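Local coordinates for protein predicted component of a thermophile-specific DNA repair system, contains a RAMP domain (Methanopyrus kandleri, PDB 4N0L) that probably binds CRISPR RNA as the RAMP-family backbone protein Csm3 of a type III-A interference complex, and carries a bound zinc ion, at residues 79-84 with 133-138. Sequence-based numbering, arbitrary orientation.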
loop_
_atom_site.group_PDB
_atom_site.type_symbol
_atom_site.label_atom_id
_atom_site.label_comp_id
_atom_site.label_asym_id
_atom_site.label_seq_id
_atom_site.Cartn_x
_atom_site.Cartn_y
_atom_site.Cartn_z
ATOM N N GLY A 79 5.398 -7.641 18.974
ATOM C CA GLY A 79 5.220 -8.805 19.826
ATOM C C GLY A 79 6.178 -9.940 19.523
ATOM O O GLY A 79 7.397 -9.757 19.524
ATOM N N ALA A 80 5.620 -11.111 19.236
ATOM C CA ALA A 80 6.416 -12.304 18.979
ATOM C C ALA A 80 7.150 -12.238 17.639
ATOM O O ALA A 80 8.011 -13.069 17.358
ATOM C CB ALA A 80 5.531 -13.542 19.037
ATOM N N HIS A 81 6.795 -11.264 16.808
ATOM C CA HIS A 81 7.463 -11.080 15.521
ATOM C C HIS A 81 8.700 -10.183 15.644
ATOM O O HIS A 81 9.390 -9.933 14.652
ATOM C CB HIS A 81 6.488 -10.504 14.490
ATOM C CG HIS A 81 5.500 -11.503 13.969
ATOM N ND1 HIS A 81 4.414 -11.146 13.201
ATOM C CD2 HIS A 81 5.437 -12.850 14.106
ATOM C CE1 HIS A 81 3.722 -12.227 12.885
ATOM N NE2 HIS A 81 4.326 -13.276 13.426
ATOM N N HIS A 82 8.940 -9.680 16.855
ATOM C CA HIS A 82 10.177 -8.975 17.217
ATOM C C HIS A 82 10.345 -7.589 16.579
ATOM O O HIS A 82 10.266 -6.572 17.274
ATOM C CB HIS A 82 11.400 -9.841 16.884
ATOM C CG HIS A 82 11.480 -11.109 17.681
ATOM N ND1 HIS A 82 12.054 -11.167 18.934
ATOM C CD2 HIS A 82 11.049 -12.359 17.407
ATOM C CE1 HIS A 82 11.980 -12.401 19.393
ATOM N NE2 HIS A 82 11.370 -13.150 18.485
ATOM N N ASN A 83 10.574 -7.540 15.268
ATOM C CA ASN A 83 10.975 -6.284 14.636
ATOM C C ASN A 83 10.360 -6.012 13.262
ATOM O O ASN A 83 10.721 -5.035 12.603
ATOM C CB ASN A 83 12.500 -6.240 14.514
ATOM C CG ASN A 83 13.055 -7.417 13.733
ATOM O OD1 ASN A 83 12.400 -8.452 13.599
ATOM N ND2 ASN A 83 14.268 -7.266 13.216
ATOM N N GLU A 84 9.432 -6.861 12.835
ATOM C CA GLU A 84 8.780 -6.677 11.540
ATOM C C GLU A 84 7.472 -7.455 11.457
ATOM O O GLU A 84 7.165 -8.265 12.333
ATOM C CB GLU A 84 9.701 -7.109 10.399
ATOM C CG GLU A 84 9.991 -8.600 10.379
ATOM C CD GLU A 84 10.802 -9.015 9.168
ATOM O OE1 GLU A 84 11.368 -8.127 8.494
ATOM O OE2 GLU A 84 10.873 -10.230 8.890
ATOM N N PRO A 133 0.109 -15.310 25.760
ATOM C CA PRO A 133 1.171 -15.020 26.735
ATOM C C PRO A 133 2.194 -16.146 26.868
ATOM O O PRO A 133 3.373 -15.877 27.105
ATOM C CB PRO A 133 0.403 -14.840 28.054
ATOM C CG PRO A 133 -1.021 -14.631 27.660
ATOM C CD PRO A 133 -1.203 -15.434 26.414
ATOM N N GLY A 134 1.738 -17.388 26.740
ATOM C CA GLY A 134 2.627 -18.535 26.744
ATOM C C GLY A 134 3.703 -18.407 25.682
ATOM O O GLY A 134 4.889 -18.606 25.950
ATOM N N ARG A 135 3.279 -18.071 24.469
ATOM C CA ARG A 135 4.198 -17.849 23.360
ATOM C C ARG A 135 5.137 -16.682 23.652
ATOM O O ARG A 135 6.352 -16.797 23.488
ATOM C CB ARG A 135 3.412 -17.588 22.071
ATOM C CG ARG A 135 4.260 -17.377 20.825
ATOM C CD ARG A 135 3.366 -17.154 19.614
ATOM N NE ARG A 135 4.107 -16.715 18.435
ATOM C CZ ARG A 135 3.595 -15.947 17.477
ATOM N NH1 ARG A 135 2.341 -15.523 17.562
ATOM N NH2 ARG A 135 4.340 -15.593 16.439
ATOM N N LEU A 136 4.559 -15.574 24.108
ATOM C CA LEU A 136 5.305 -14.357 24.421
ATOM C C LEU A 136 6.431 -14.576 25.423
ATOM O O LEU A 136 7.553 -14.105 25.230
ATOM C CB LEU A 136 4.353 -13.292 24.971
ATOM C CG LEU A 136 3.680 -12.310 24.008
ATOM C CD1 LEU A 136 3.612 -12.847 22.585
ATOM C CD2 LEU A 136 2.297 -11.945 24.529
ATOM N N GLU A 137 6.115 -15.280 26.503
ATOM C CA GLU A 137 7.041 -15.439 27.616
ATOM C C GLU A 137 8.114 -16.492 27.342
ATOM O O GLU A 137 9.160 -16.498 27.989
ATOM C CB GLU A 137 6.261 -15.762 28.888
ATOM C CG GLU A 137 5.516 -14.541 29.423
ATOM C CD GLU A 137 4.708 -14.829 30.668
ATOM O OE1 GLU A 137 4.396 -16.011 30.917
ATOM O OE2 GLU A 137 4.379 -13.868 31.396
ATOM N N ASP A 138 7.851 -17.387 26.393
ATOM C CA ASP A 138 8.861 -18.351 25.961
ATOM C C ASP A 138 10.024 -17.627 25.287
ATOM O O ASP A 138 9.817 -16.765 24.434
ATOM C CB ASP A 138 8.267 -19.395 25.013
ATOM C CG ASP A 138 9.242 -20.522 24.701
ATOM O OD1 ASP A 138 9.347 -21.466 25.514
ATOM O OD2 ASP A 138 9.909 -20.461 23.645
HETATM O O HOH W 1 3.463 -15.721 13.476
#
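A80 lays its methyl group on one face of the R135 guanidinium, with CB 3.5 Å from R135 CZ and set off toward the rim of the group. R135 gets there by stretching straight out from its helix: CG stands anti to the backbone N (chi1 -178°), and the chain stays extended as far as NE. From a different side L136 brings one branch to the same methyl, CD1 lying 4.1 Å from A80 CB, so the alanine meets a flat polar group and an aliphatic one from two successive residues of helix 133-137. This is where the turn that follows helix 74-78 meets that short helix, in the lobe around the zinc site of three cysteines and one histidine, well away from the antiparallel sheet of the RRM-like core. The side chain of H81 is about 10 Å from the zinc ion and belongs to the surroundings of the site, since the metal is held by H86, C88, C115 and C118. The H81 ring and the guanidinium are steeply inclined to each other, their planes 71° apart, with H81 CD2 3.8 Å from R135 NH2. A water joins the two: it lies in the ring plane, 2.6 Å from H81 NE2, and accepts a weak bond from R135 NH2 at 3.1 Å. The other ring nitrogen of H81, ND1, is hydrogen-bonded to the carbonyl of R85, so the ring is held at both nitrogens, by that carbonyl and by the water. R135 is secured likewise, NH1 bonding to the carbonyl oxygen of G127, while the backbone of A80 pairs with that of I128.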